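Local coordinates for uncharacterized protein (Cricetid herpesvirus 2, PDB 4ZKQ), which binds chemokines and is thought to act as a secreted viral decoy receptor that keeps them from the receptors of the host, at residues 21-26 with 55-60; 92-97 with 132-137; 112-117 with 138-143; 293-298 with 388-393; 324-329 with 347-352. All coordinates share one frame; numbering follows the deposited sequence.

Contact 1: residues 21-26 with 55-60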
# COMPACT_ATOMS: atom_id res chain seq x y z
N LEU A 21 0.75 -16.27 7.10
CA LEU A 21 1.15 -14.88 6.86
C LEU A 21 0.25 -14.20 5.83
O LEU A 21 -0.58 -14.85 5.20
CB LEU A 21 2.60 -14.84 6.39
CG LEU A 21 3.61 -15.52 7.31
CD1 LEU A 21 4.99 -15.42 6.71
CD2 LEU A 21 3.58 -14.91 8.71
N LEU A 22 0.41 -12.89 5.66
CA LEU A 22 -0.29 -12.17 4.60
C LEU A 22 0.07 -12.76 3.26
O LEU A 22 1.19 -13.23 3.07
CB LEU A 22 0.05 -10.68 4.60
CG LEU A 22 -0.12 -9.90 5.91
CD1 LEU A 22 0.40 -8.49 5.72
CD2 LEU A 22 -1.56 -9.88 6.37
N THR A 23 -0.87 -12.72 2.32
CA THR A 23 -0.59 -13.13 0.95
C THR A 23 -1.25 -12.14 0.00
O THR A 23 -2.11 -11.35 0.41
CB THR A 23 -1.11 -14.56 0.64
OG1 THR A 23 -2.53 -14.61 0.81
CG2 THR A 23 -0.46 -15.59 1.56
N GLN A 24 -0.86 -12.18 -1.26
CA GLN A 24 -1.45 -11.28 -2.24
C GLN A 24 -1.77 -11.98 -3.56
O GLN A 24 -1.10 -12.94 -3.94
CB GLN A 24 -0.52 -10.09 -2.48
CG GLN A 24 0.84 -10.45 -3.08
CD GLN A 24 1.66 -9.23 -3.41
OE1 GLN A 24 1.74 -8.29 -2.62
NE2 GLN A 24 2.28 -9.22 -4.59
N ASP A 25 -2.83 -11.49 -4.20
CA ASP A 25 -3.15 -11.82 -5.58
C ASP A 25 -2.95 -10.59 -6.44
O ASP A 25 -3.32 -9.49 -6.03
CB ASP A 25 -4.61 -12.27 -5.74
CG ASP A 25 -4.90 -13.60 -5.07
OD1 ASP A 25 -3.96 -14.40 -4.89
OD2 ASP A 25 -6.07 -13.83 -4.73
N ILE A 26 -2.38 -10.78 -7.63
CA ILE A 26 -2.48 -9.75 -8.67
C ILE A 26 -3.77 -10.00 -9.44
O ILE A 26 -4.06 -11.13 -9.84
CB ILE A 26 -1.29 -9.78 -9.65
CG1 ILE A 26 0.03 -9.85 -8.88
CG2 ILE A 26 -1.33 -8.56 -10.58
CD1 ILE A 26 0.22 -8.72 -7.88
N ILE A 55 -4.49 -7.31 -4.55
CA ILE A 55 -5.12 -7.40 -3.24
C ILE A 55 -4.30 -8.24 -2.26
O ILE A 55 -3.78 -9.29 -2.60
CB ILE A 55 -6.55 -7.95 -3.35
CG1 ILE A 55 -7.28 -7.82 -2.01
CG2 ILE A 55 -6.55 -9.39 -3.86
CD1 ILE A 55 -8.78 -7.97 -2.13
N THR A 56 -4.19 -7.72 -1.04
CA THR A 56 -3.49 -8.39 0.05
C THR A 56 -4.54 -8.85 1.05
O THR A 56 -5.44 -8.09 1.38
CB THR A 56 -2.47 -7.46 0.72
OG1 THR A 56 -1.39 -7.20 -0.18
CG2 THR A 56 -1.91 -8.07 2.02
N TYR A 57 -4.43 -10.09 1.50
CA TYR A 57 -5.36 -10.65 2.48
C TYR A 57 -4.72 -10.67 3.87
O TYR A 57 -3.53 -10.97 4.01
CB TYR A 57 -5.78 -12.06 2.09
CG TYR A 57 -6.29 -12.20 0.68
CD1 TYR A 57 -7.62 -11.92 0.38
CD2 TYR A 57 -5.46 -12.60 -0.35
CE1 TYR A 57 -8.10 -12.05 -0.91
CE2 TYR A 57 -5.92 -12.73 -1.64
CZ TYR A 57 -7.25 -12.45 -1.92
OH TYR A 57 -7.72 -12.58 -3.20
N GLY A 58 -5.50 -10.34 4.89
CA GLY A 58 -4.99 -10.38 6.26
C GLY A 58 -6.08 -10.45 7.31
O GLY A 58 -7.26 -10.44 6.99
N PRO A 59 -5.68 -10.53 8.58
CA PRO A 59 -6.60 -10.62 9.71
C PRO A 59 -6.99 -9.25 10.26
O PRO A 59 -6.12 -8.41 10.46
CB PRO A 59 -5.79 -11.39 10.75
CG PRO A 59 -4.39 -10.90 10.53
CD PRO A 59 -4.28 -10.62 9.03
N LEU A 60 -8.28 -9.05 10.50
CA LEU A 60 -8.75 -7.85 11.20
C LEU A 60 -8.66 -8.08 12.70
O LEU A 60 -9.37 -8.92 13.24
CB LEU A 60 -10.18 -7.52 10.79
CG LEU A 60 -10.80 -6.27 11.44
CD1 LEU A 60 -9.96 -5.02 11.19
CD2 LEU A 60 -12.20 -6.09 10.91
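Tyr57 and Asp25 reach each other at about a right angle, the phenol from strand 55-59 and the carboxylate from strand 23-26. Tyr57 OH donates to Asp25 OD2 over 2.6 Å, arriving from above the carboxylate plane, while the carboxylate itself stands at the edge of the ring; the two planes are 74° apart. CG of Tyr57 is set beside the backbone N (chi1 -52°), with ring atom CD2 then lying 3.7 Å from Thr23 OG1, which Arg186 also engages. The backbones form an antiparallel ladder in which 23-26 is the outermost strand of a seven-stranded mixed sheet: Asp25 and Ile55 exchange both backbone bonds, and Tyr57 N donates to Thr23 O. On the other face of the sheet Gln24 and Thr56 cross obliquely, CB of Gln24 3.8 Å from Thr56 OG1, and Lys215 NZ binds both Gln24 OE1 and Thr56 OG1. Past the ladder, Leu22 CD2 presses tightly on Gly58 CA, at 3.5 Å, and touches Pro59 CD.

Contact 2: residues 92-97 with 132-137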
# COMPACT_ATOMS: atom_id res chain seq x y z
N GLY A 92 -16.09 -0.97 5.16
CA GLY A 92 -16.23 -2.03 6.14
C GLY A 92 -17.63 -2.59 6.17
O GLY A 92 -18.60 -1.88 5.88
N LYS A 93 -17.73 -3.87 6.50
CA LYS A 93 -19.02 -4.52 6.64
C LYS A 93 -19.45 -4.52 8.10
O LYS A 93 -18.70 -4.97 8.97
CB LYS A 93 -18.98 -5.95 6.10
CG LYS A 93 -20.26 -6.71 6.36
CD LYS A 93 -20.56 -7.71 5.27
CE LYS A 93 -21.83 -8.48 5.59
NZ LYS A 93 -21.70 -9.26 6.84
N TRP A 94 -20.65 -4.01 8.34
CA TRP A 94 -21.19 -3.87 9.69
C TRP A 94 -22.33 -4.86 9.90
O TRP A 94 -23.32 -4.83 9.17
CB TRP A 94 -21.69 -2.44 9.92
CG TRP A 94 -22.21 -2.19 11.30
CD1 TRP A 94 -23.52 -2.24 11.71
CD2 TRP A 94 -21.45 -1.85 12.46
NE1 TRP A 94 -23.61 -1.95 13.05
CE2 TRP A 94 -22.35 -1.71 13.53
CE3 TRP A 94 -20.08 -1.65 12.70
CZ2 TRP A 94 -21.94 -1.37 14.82
CZ3 TRP A 94 -19.67 -1.32 13.98
CH2 TRP A 94 -20.60 -1.19 15.03
N GLU A 95 -22.18 -5.74 10.87
CA GLU A 95 -23.25 -6.69 11.20
C GLU A 95 -23.03 -7.21 12.61
O GLU A 95 -22.16 -8.04 12.85
CB GLU A 95 -23.29 -7.84 10.19
CG GLU A 95 -24.46 -8.79 10.40
CD GLU A 95 -24.72 -9.69 9.19
OE1 GLU A 95 -24.02 -9.55 8.17
OE2 GLU A 95 -25.63 -10.54 9.27
N CYS A 96 -23.80 -6.66 13.54
CA CYS A 96 -23.69 -7.03 14.94
C CYS A 96 -24.44 -8.32 15.22
O CYS A 96 -25.58 -8.48 14.78
CB CYS A 96 -24.25 -5.92 15.82
SG CYS A 96 -23.19 -4.47 15.97
N PRO A 97 -23.81 -9.27 15.94
CA PRO A 97 -24.57 -10.41 16.46
C PRO A 97 -25.83 -9.97 17.22
O PRO A 97 -25.92 -8.82 17.66
CB PRO A 97 -23.58 -11.09 17.40
CG PRO A 97 -22.24 -10.76 16.85
CD PRO A 97 -22.36 -9.44 16.14
N MET A 132 -28.92 -8.28 1.39
CA MET A 132 -28.64 -6.90 1.76
C MET A 132 -27.39 -6.84 2.63
O MET A 132 -27.09 -7.79 3.35
CB MET A 132 -29.82 -6.28 2.51
CG MET A 132 -31.09 -6.15 1.68
SD MET A 132 -30.89 -5.09 0.24
CE MET A 132 -31.13 -6.27 -1.06
N GLN A 133 -26.66 -5.74 2.55
CA GLN A 133 -25.46 -5.55 3.36
C GLN A 133 -25.36 -4.13 3.87
O GLN A 133 -25.61 -3.17 3.14
CB GLN A 133 -24.21 -5.90 2.56
CG GLN A 133 -24.16 -7.33 2.06
CD GLN A 133 -22.85 -7.66 1.39
OE1 GLN A 133 -22.27 -6.82 0.69
NE2 GLN A 133 -22.37 -8.88 1.59
N ARG A 134 -24.99 -4.01 5.14
CA ARG A 134 -24.74 -2.72 5.76
C ARG A 134 -23.23 -2.44 5.72
O ARG A 134 -22.44 -3.19 6.29
CB ARG A 134 -25.26 -2.71 7.19
CG ARG A 134 -25.37 -1.35 7.82
CD ARG A 134 -26.50 -0.53 7.20
NE ARG A 134 -26.71 0.71 7.93
CZ ARG A 134 -27.24 1.82 7.43
NH1 ARG A 134 -27.63 1.86 6.16
NH2 ARG A 134 -27.39 2.88 8.20
N LEU A 135 -22.85 -1.36 5.03
CA LEU A 135 -21.45 -0.98 4.91
C LEU A 135 -21.19 0.40 5.48
O LEU A 135 -22.07 1.26 5.46
CB LEU A 135 -21.01 -1.00 3.44
CG LEU A 135 -21.20 -2.29 2.65
CD1 LEU A 135 -20.79 -2.09 1.21
CD2 LEU A 135 -20.42 -3.43 3.27
N PHE A 136 -19.97 0.62 5.97
CA PHE A 136 -19.53 1.97 6.32
C PHE A 136 -18.29 2.33 5.50
O PHE A 136 -17.54 1.44 5.09
CB PHE A 136 -19.24 2.09 7.82
CG PHE A 136 -18.14 1.20 8.33
CD1 PHE A 136 -16.82 1.61 8.32
CD2 PHE A 136 -18.44 -0.05 8.87
CE1 PHE A 136 -15.81 0.80 8.80
CE2 PHE A 136 -17.44 -0.87 9.35
CZ PHE A 136 -16.12 -0.45 9.33
N PHE A 137 -18.09 3.61 5.23
CA PHE A 137 -16.91 4.02 4.48
C PHE A 137 -16.39 5.41 4.84
O PHE A 137 -17.09 6.23 5.44
CB PHE A 137 -17.20 3.96 2.97
CG PHE A 137 -18.19 4.98 2.49
CD1 PHE A 137 -19.54 4.70 2.48
CD2 PHE A 137 -17.77 6.22 2.02
CE1 PHE A 137 -20.46 5.63 2.03
CE2 PHE A 137 -18.69 7.16 1.57
CZ PHE A 137 -20.03 6.86 1.57
O HOH W 1 -24.27 -5.82 6.74
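Phe136 lays its ring over Gly92 where strands 92-94 and 132-137 pair as antiparallel neighbours in the seven-stranded sheet. The backbone holds them together through Gly92 N to Phe136 O, Phe136 N to Gly92 O and Trp94 N to Arg134 O. From CB, the Phe136 side chain puts CG between the backbone N and the carbonyl carbon (chi1 62°); the ring lies over Gly92. CG is 4.0 Å from Gly92 O, and CD2 comes closer to that oxygen, 3.5 Å, while also meeting Trp94 CB near the ring plane. CE2 and CZ, farther out, lie by Gly92 CA, each at 3.6 Å. That CA-H group sits over the ring face, 3.7 Å from the centroid, a CH-pi contact made possible by the bare glycine. On the opposite face of the sheet, that of Lys93 and Leu135, Leu135 CD2 touches Lys93 CA, and Lys93 NZ turns to a salt bridge with Glu95 OE1. Where the strands part, a water donates to Trp94 O, 2.8 Å away.

Contact 3: residues 112-117 with 138-143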
# COMPACT_ATOMS: atom_id res chain seq x y z
N PRO A 112 -5.43 9.81 7.55
CA PRO A 112 -4.83 11.06 7.09
C PRO A 112 -5.86 11.92 6.36
O PRO A 112 -6.57 11.43 5.49
CB PRO A 112 -3.73 10.60 6.16
CG PRO A 112 -4.27 9.30 5.59
CD PRO A 112 -4.99 8.66 6.74
N ASN A 113 -5.92 13.19 6.75
CA ASN A 113 -6.79 14.19 6.14
C ASN A 113 -8.23 14.11 6.63
O ASN A 113 -9.09 14.84 6.14
CB ASN A 113 -6.77 14.08 4.60
CG ASN A 113 -7.09 15.41 3.91
OD1 ASN A 113 -6.63 16.46 4.33
ND2 ASN A 113 -7.88 15.35 2.84
N LYS A 114 -8.51 13.23 7.59
CA LYS A 114 -9.89 13.05 8.04
C LYS A 114 -9.98 12.75 9.53
O LYS A 114 -9.59 11.68 9.99
CB LYS A 114 -10.57 11.93 7.24
CG LYS A 114 -12.05 11.72 7.55
CD LYS A 114 -12.90 12.95 7.25
CE LYS A 114 -14.39 12.64 7.43
NZ LYS A 114 -15.23 13.84 7.68
N GLU A 115 -10.53 13.71 10.26
CA GLU A 115 -10.67 13.63 11.71
C GLU A 115 -11.54 12.47 12.16
O GLU A 115 -12.37 11.97 11.40
CB GLU A 115 -11.26 14.94 12.25
CG GLU A 115 -12.75 15.11 11.91
CD GLU A 115 -13.27 16.50 12.21
OE1 GLU A 115 -12.58 17.27 12.92
OE2 GLU A 115 -14.38 16.83 11.74
N GLU A 116 -11.37 12.06 13.42
CA GLU A 116 -12.22 11.02 14.00
C GLU A 116 -13.69 11.37 13.86
O GLU A 116 -14.12 12.46 14.23
CB GLU A 116 -11.88 10.80 15.48
CG GLU A 116 -12.74 9.70 16.09
CD GLU A 116 -12.50 9.50 17.57
OE1 GLU A 116 -11.76 10.30 18.19
OE2 GLU A 116 -13.07 8.53 18.11
N HIS A 117 -14.45 10.43 13.31
CA HIS A 117 -15.84 10.67 12.98
C HIS A 117 -16.57 9.35 12.84
O HIS A 117 -15.95 8.32 12.62
CB HIS A 117 -15.96 11.45 11.67
CG HIS A 117 -15.60 10.63 10.47
ND1 HIS A 117 -14.31 10.30 10.15
CD2 HIS A 117 -16.38 10.04 9.52
CE1 HIS A 117 -14.30 9.56 9.05
NE2 HIS A 117 -15.54 9.39 8.65
N ALA A 138 -15.13 5.64 4.48
CA ALA A 138 -14.48 6.93 4.68
C ALA A 138 -13.37 7.07 3.66
O ALA A 138 -12.73 6.09 3.29
CB ALA A 138 -13.93 7.06 6.08
N LYS A 139 -13.13 8.30 3.23
CA LYS A 139 -12.10 8.60 2.25
C LYS A 139 -10.96 9.36 2.89
O LYS A 139 -11.19 10.27 3.69
CB LYS A 139 -12.70 9.39 1.09
CG LYS A 139 -11.73 9.71 -0.02
CD LYS A 139 -12.47 10.27 -1.22
CE LYS A 139 -11.52 10.87 -2.24
NZ LYS A 139 -12.25 11.67 -3.25
N PHE A 140 -9.73 8.98 2.55
CA PHE A 140 -8.53 9.59 3.13
C PHE A 140 -7.59 10.04 2.03
O PHE A 140 -7.64 9.54 0.92
CB PHE A 140 -7.80 8.60 4.05
CG PHE A 140 -8.66 7.98 5.10
CD1 PHE A 140 -9.25 8.77 6.07
CD2 PHE A 140 -8.89 6.62 5.13
CE1 PHE A 140 -10.05 8.22 7.05
CE2 PHE A 140 -9.70 6.05 6.10
CZ PHE A 140 -10.28 6.86 7.07
N LEU A 141 -6.71 10.96 2.38
CA LEU A 141 -5.66 11.41 1.48
C LEU A 141 -4.36 11.42 2.25
O LEU A 141 -4.26 12.09 3.27
CB LEU A 141 -5.98 12.80 0.93
CG LEU A 141 -4.87 13.53 0.17
CD1 LEU A 141 -4.54 12.82 -1.12
CD2 LEU A 141 -5.33 14.95 -0.11
N GLY A 142 -3.38 10.67 1.79
CA GLY A 142 -2.13 10.58 2.51
C GLY A 142 -1.10 9.80 1.74
O GLY A 142 -1.34 9.38 0.61
N THR A 143 0.06 9.60 2.35
CA THR A 143 1.12 8.84 1.72
C THR A 143 0.88 7.37 1.94
O THR A 143 -0.02 6.98 2.69
CB THR A 143 2.50 9.21 2.27
OG1 THR A 143 2.62 8.73 3.62
CG2 THR A 143 2.72 10.70 2.23
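Pro112 and Leu141 are tied by one backbone bond, Leu141 N to Pro112 O at 3.1 Å, with the donor 38° above the carbonyl plane. The Pro112 ring and Phe140 cross at about a right angle, CD of the proline 3.9 Å from Phe140 CB. At the aromatic ring's edge, Lys114 CB stands 3.6 Å from Phe140 CD1; the lysine bends at CD (chi2 61°), and farther out CE lies over the centre of the His117 imidazole, 3.4 Å above its plane. His117 ND1 donates to Glu115 O, fixing the ring's rotation, and NE2, at the ring edge, meets Ala138 CB at 3.8 Å. Asn113 and Leu141 lie side by side and point the same way, ND2 of the amide against the leucine CB. After strand 108-111 of the four-stranded sheet the chain runs through Pro112 and the short strand 114-115, turns a corner at Glu116 and enters 117-125, the edge strand beside 132-143. Phe140 reaches on to Leu90 of strand 85-94, and Val109 of strand 108-111 packs on both His117 and Ala138.

Contact 4: residues 293-298 with 388-393; sequences YTFYTD and YSEGRE
Two beta sheets face each other here, with Phe295 from strand 293-296 and Arg392 from strand 388-393 meeting between them; the strand axes are 11.0 Å apart, too far for backbone pairing, so side chains and a water span the distance. The Arg392 chain is extended from CG to NE and lays its guanidinium flat on the phenyl face, planes 23° apart. CZ is 3.7 Å from the ring centroid, a cation-pi contact, and CD sits almost over the centre, 11° off the ring normal. NE comes down toward the rim, 3.2 Å from Phe295 CE1. Alongside, Thr297 OG1 donates to Glu390 OE2 over 2.6 Å on the syn side, and the same hydroxyl oxygen takes a bond from Leu299 N. Glu390 uses its other oxygen, OE1, for a salt bridge with Arg392 NH2 at 2.9 Å, the nitrogen standing above the carboxylate plane. A water at the guanidinium edge accepts from NH2 and donates to Tyr296 O. The buried arginine charge is probably balanced by the Glu390 carboxylate, while Tyr222 adds a second cation-pi partner. Side chains meeting between facing sheets, without backbone pairing, is the packing expected of a beta sandwich, here including a buried salt bridge.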
# COMPACT_ATOMS: atom_id res chain seq x y z
N TYR A 293 17.37 0.59 -19.71
CA TYR A 293 17.91 -0.47 -18.87
C TYR A 293 17.27 -1.79 -19.25
O TYR A 293 16.07 -1.85 -19.50
CB TYR A 293 17.65 -0.19 -17.39
CG TYR A 293 18.09 1.16 -16.89
CD1 TYR A 293 19.41 1.40 -16.54
CD2 TYR A 293 17.18 2.19 -16.74
CE1 TYR A 293 19.82 2.63 -16.07
CE2 TYR A 293 17.57 3.43 -16.27
CZ TYR A 293 18.89 3.64 -15.93
OH TYR A 293 19.28 4.86 -15.46
N THR A 294 18.07 -2.85 -19.27
CA THR A 294 17.55 -4.18 -19.50
C THR A 294 18.05 -5.14 -18.43
O THR A 294 19.11 -4.94 -17.85
CB THR A 294 17.92 -4.72 -20.90
OG1 THR A 294 19.33 -4.94 -20.97
CG2 THR A 294 17.50 -3.74 -21.97
N PHE A 295 17.25 -6.17 -18.18
CA PHE A 295 17.63 -7.21 -17.24
C PHE A 295 16.84 -8.47 -17.54
O PHE A 295 15.76 -8.42 -18.14
CB PHE A 295 17.39 -6.77 -15.79
CG PHE A 295 15.97 -6.35 -15.51
CD1 PHE A 295 15.02 -7.29 -15.12
CD2 PHE A 295 15.59 -5.03 -15.62
CE1 PHE A 295 13.72 -6.90 -14.85
CE2 PHE A 295 14.29 -4.64 -15.36
CZ PHE A 295 13.35 -5.58 -14.98
N TYR A 296 17.40 -9.60 -17.14
CA TYR A 296 16.73 -10.89 -17.23
C TYR A 296 15.94 -11.13 -15.95
O TYR A 296 16.36 -10.72 -14.86
CB TYR A 296 17.75 -12.01 -17.46
CG TYR A 296 17.27 -13.40 -17.08
CD1 TYR A 296 17.40 -13.87 -15.78
CD2 TYR A 296 16.71 -14.24 -18.03
CE1 TYR A 296 16.97 -15.14 -15.44
CE2 TYR A 296 16.27 -15.51 -17.70
CZ TYR A 296 16.41 -15.95 -16.40
OH TYR A 296 15.98 -17.22 -16.05
N THR A 297 14.79 -11.79 -16.07
CA THR A 297 14.01 -12.18 -14.91
C THR A 297 13.21 -13.44 -15.20
O THR A 297 12.75 -13.64 -16.32
CB THR A 297 13.05 -11.05 -14.46
OG1 THR A 297 12.24 -11.51 -13.38
CG2 THR A 297 12.17 -10.61 -15.61
N ASP A 298 13.05 -14.29 -14.18
CA ASP A 298 12.21 -15.47 -14.28
C ASP A 298 10.84 -15.20 -13.67
O ASP A 298 10.07 -16.12 -13.43
CB ASP A 298 12.86 -16.66 -13.58
CG ASP A 298 13.05 -16.43 -12.09
OD1 ASP A 298 13.11 -15.26 -11.67
OD2 ASP A 298 13.15 -17.42 -11.34
N TYR A 388 6.07 -13.73 -5.89
CA TYR A 388 7.40 -13.13 -6.09
C TYR A 388 7.31 -11.63 -6.33
O TYR A 388 6.39 -11.16 -6.99
CB TYR A 388 8.13 -13.74 -7.29
CG TYR A 388 8.67 -15.13 -7.10
CD1 TYR A 388 7.83 -16.23 -7.14
CD2 TYR A 388 10.03 -15.35 -6.92
CE1 TYR A 388 8.32 -17.51 -7.00
CE2 TYR A 388 10.53 -16.62 -6.78
CZ TYR A 388 9.68 -17.70 -6.81
OH TYR A 388 10.18 -18.97 -6.67
N SER A 389 8.29 -10.89 -5.81
CA SER A 389 8.44 -9.48 -6.14
C SER A 389 9.91 -9.15 -6.36
O SER A 389 10.79 -9.66 -5.68
CB SER A 389 7.87 -8.58 -5.05
OG SER A 389 8.56 -8.76 -3.83
N GLU A 390 10.14 -8.30 -7.36
CA GLU A 390 11.47 -7.80 -7.70
C GLU A 390 11.44 -6.29 -7.71
O GLU A 390 10.69 -5.70 -8.48
CB GLU A 390 11.92 -8.29 -9.09
CG GLU A 390 12.36 -9.73 -9.15
CD GLU A 390 12.69 -10.16 -10.57
OE1 GLU A 390 12.80 -9.28 -11.45
OE2 GLU A 390 12.82 -11.37 -10.81
N GLY A 391 12.25 -5.68 -6.86
CA GLY A 391 12.44 -4.24 -6.88
C GLY A 391 13.80 -3.91 -7.46
O GLY A 391 14.78 -4.63 -7.24
N ARG A 392 13.85 -2.83 -8.23
CA ARG A 392 15.08 -2.39 -8.88
C ARG A 392 15.23 -0.89 -8.78
O ARG A 392 14.38 -0.14 -9.27
CB ARG A 392 15.11 -2.84 -10.34
CG ARG A 392 15.11 -4.34 -10.48
CD ARG A 392 15.22 -4.81 -11.91
NE ARG A 392 14.96 -6.24 -12.01
CZ ARG A 392 15.89 -7.19 -11.95
NH1 ARG A 392 17.17 -6.88 -11.80
NH2 ARG A 392 15.53 -8.46 -12.05
N GLU A 393 16.30 -0.45 -8.13
CA GLU A 393 16.61 0.96 -8.01
C GLU A 393 17.55 1.36 -9.13
O GLU A 393 18.46 0.61 -9.49
CB GLU A 393 17.24 1.27 -6.64
CG GLU A 393 16.28 1.06 -5.47
CD GLU A 393 16.91 1.35 -4.12
OE1 GLU A 393 17.94 2.06 -4.06
OE2 GLU A 393 16.37 0.86 -3.11
O HOH W 2 17.29 -11.15 -12.08

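Contact 5: residues 324-329 with 347-352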
# COMPACT_ATOMS: atom_id res chain seq x y z
N GLU A 324 7.00 11.27 -10.40
CA GLU A 324 6.38 10.71 -11.60
C GLU A 324 6.12 9.24 -11.31
O GLU A 324 6.99 8.56 -10.77
CB GLU A 324 7.29 10.85 -12.82
CG GLU A 324 7.83 12.25 -13.08
CD GLU A 324 6.86 13.14 -13.84
OE1 GLU A 324 5.84 12.64 -14.36
OE2 GLU A 324 7.13 14.36 -13.93
N SER A 325 4.93 8.74 -11.64
CA SER A 325 4.59 7.34 -11.39
C SER A 325 3.65 6.78 -12.45
O SER A 325 2.72 7.46 -12.89
CB SER A 325 3.96 7.19 -10.01
OG SER A 325 3.74 5.82 -9.70
N CYS A 326 3.91 5.54 -12.84
CA CYS A 326 3.06 4.81 -13.77
C CYS A 326 2.95 3.37 -13.28
O CYS A 326 3.80 2.91 -12.51
CB CYS A 326 3.63 4.85 -15.19
SG CYS A 326 4.02 6.51 -15.77
N ALA A 327 1.91 2.67 -13.73
CA ALA A 327 1.77 1.26 -13.40
C ALA A 327 1.21 0.50 -14.59
O ALA A 327 0.49 1.07 -15.41
CB ALA A 327 0.89 1.08 -12.18
N PHE A 328 1.58 -0.77 -14.69
CA PHE A 328 1.20 -1.62 -15.81
C PHE A 328 0.75 -2.97 -15.31
O PHE A 328 1.38 -3.55 -14.43
CB PHE A 328 2.37 -1.82 -16.78
CG PHE A 328 2.99 -0.55 -17.22
CD1 PHE A 328 3.98 0.05 -16.46
CD2 PHE A 328 2.59 0.07 -18.40
CE1 PHE A 328 4.56 1.23 -16.86
CE2 PHE A 328 3.17 1.24 -18.80
CZ PHE A 328 4.16 1.83 -18.03
N VAL A 329 -0.35 -3.48 -15.87
CA VAL A 329 -0.77 -4.85 -15.63
C VAL A 329 -0.31 -5.71 -16.79
O VAL A 329 -0.55 -5.38 -17.95
CB VAL A 329 -2.30 -4.98 -15.48
CG1 VAL A 329 -2.65 -6.35 -14.91
CG2 VAL A 329 -2.86 -3.89 -14.60
N CYS A 347 1.69 7.53 -19.86
CA CYS A 347 2.90 7.50 -19.04
C CYS A 347 4.06 8.05 -19.85
O CYS A 347 4.70 7.34 -20.61
CB CYS A 347 3.22 6.09 -18.56
SG CYS A 347 4.74 5.99 -17.59
N TYR A 348 4.32 9.34 -19.68
CA TYR A 348 5.33 10.01 -20.47
C TYR A 348 6.77 9.64 -20.08
O TYR A 348 7.60 9.42 -20.96
CB TYR A 348 5.14 11.53 -20.38
CG TYR A 348 3.94 12.04 -21.16
CD1 TYR A 348 3.67 11.56 -22.44
CD2 TYR A 348 3.09 12.99 -20.62
CE1 TYR A 348 2.58 12.02 -23.15
CE2 TYR A 348 2.00 13.45 -21.32
CZ TYR A 348 1.75 12.97 -22.59
OH TYR A 348 0.66 13.43 -23.30
N PRO A 349 7.06 9.56 -18.77
CA PRO A 349 8.45 9.31 -18.37
C PRO A 349 8.96 7.89 -18.65
O PRO A 349 10.16 7.72 -18.85
CB PRO A 349 8.44 9.56 -16.85
CG PRO A 349 7.17 10.26 -16.57
CD PRO A 349 6.20 9.81 -17.60
N PHE A 350 8.08 6.90 -18.65
CA PHE A 350 8.53 5.51 -18.67
C PHE A 350 7.89 4.66 -19.75
O PHE A 350 6.71 4.81 -20.07
CB PHE A 350 8.26 4.85 -17.32
CG PHE A 350 8.76 5.66 -16.15
CD1 PHE A 350 10.11 5.81 -15.92
CD2 PHE A 350 7.86 6.24 -15.26
CE1 PHE A 350 10.57 6.53 -14.83
CE2 PHE A 350 8.31 6.97 -14.18
CZ PHE A 350 9.67 7.11 -13.96
N ARG A 351 8.69 3.75 -20.31
CA ARG A 351 8.18 2.71 -21.18
C ARG A 351 8.72 1.38 -20.70
O ARG A 351 9.90 1.24 -20.40
CB ARG A 351 8.58 2.94 -22.64
CG ARG A 351 8.00 1.89 -23.60
CD ARG A 351 8.57 2.01 -25.02
NE ARG A 351 8.46 3.36 -25.56
CZ ARG A 351 9.47 4.21 -25.71
NH1 ARG A 351 10.71 3.87 -25.36
NH2 ARG A 351 9.25 5.42 -26.22
N LEU A 352 7.83 0.40 -20.62
CA LEU A 352 8.19 -0.92 -20.14
C LEU A 352 7.81 -1.94 -21.21
O LEU A 352 6.69 -1.94 -21.71
CB LEU A 352 7.47 -1.22 -18.82
CG LEU A 352 7.88 -2.47 -18.05
CD1 LEU A 352 9.28 -2.31 -17.50
CD2 LEU A 352 6.90 -2.72 -16.92
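Cys326 and Cys347 form a disulfide between two facing beta sheets, joining strand 324-329 to the loop that leads into strand 350-352. The covalent link, SG to SG at 2.0 Å, has a torsion of 91° about the sulfur-sulfur bond. Both sulfurs also make aromatic contacts: Cys326 SG, anti to its carbonyl carbon (chi1 -52°), stands in plane at the edge of the Phe350 ring, 3.9 Å from CD2, whereas Cys347 SG approaches the Phe328 ring obliquely, 4.2 Å from CZ. Apolar packing continues beyond the bridge. Leu352 CB lies over one face of the Phe328 ring toward its rim, and Leu352 CD2 is 4.1 Å from Phe328 CD1. Val312 of strand 308-315 touches both Cys326 and Phe350. At the opposite end Glu324 crosses Pro349 at about a right angle, and Trp401 lies against both residues. The carboxylate oxygen OE1 of Glu324 meets Pro349 CG at 3.5 Å.

How the contacts relate
Contacts 2 and 3 share strand 132-143, with centres about 20 Å apart; its start pairs with 92-94 and its end meets 112-117. Contact 1 holds 23-26, an outermost strand of the same sheet, about 21 Å from contact 2 between centres; the other outermost strand is 117-125. Contacts 4 and 5 belong to the later part of the chain, both between the sheet holding 324-330 and 388-395 and the one holding 290-296 and 350-355. Their centres are about 15 Å apart, and contact 5 is nested in the loop closed by contact 4. Contact 1 comes within about 5 Å of each at the nearest atoms, whereas contacts 2 and 4 are about 41 Å apart between centres. A bound NAG sugar lies about 13 Å from the His117 side chain.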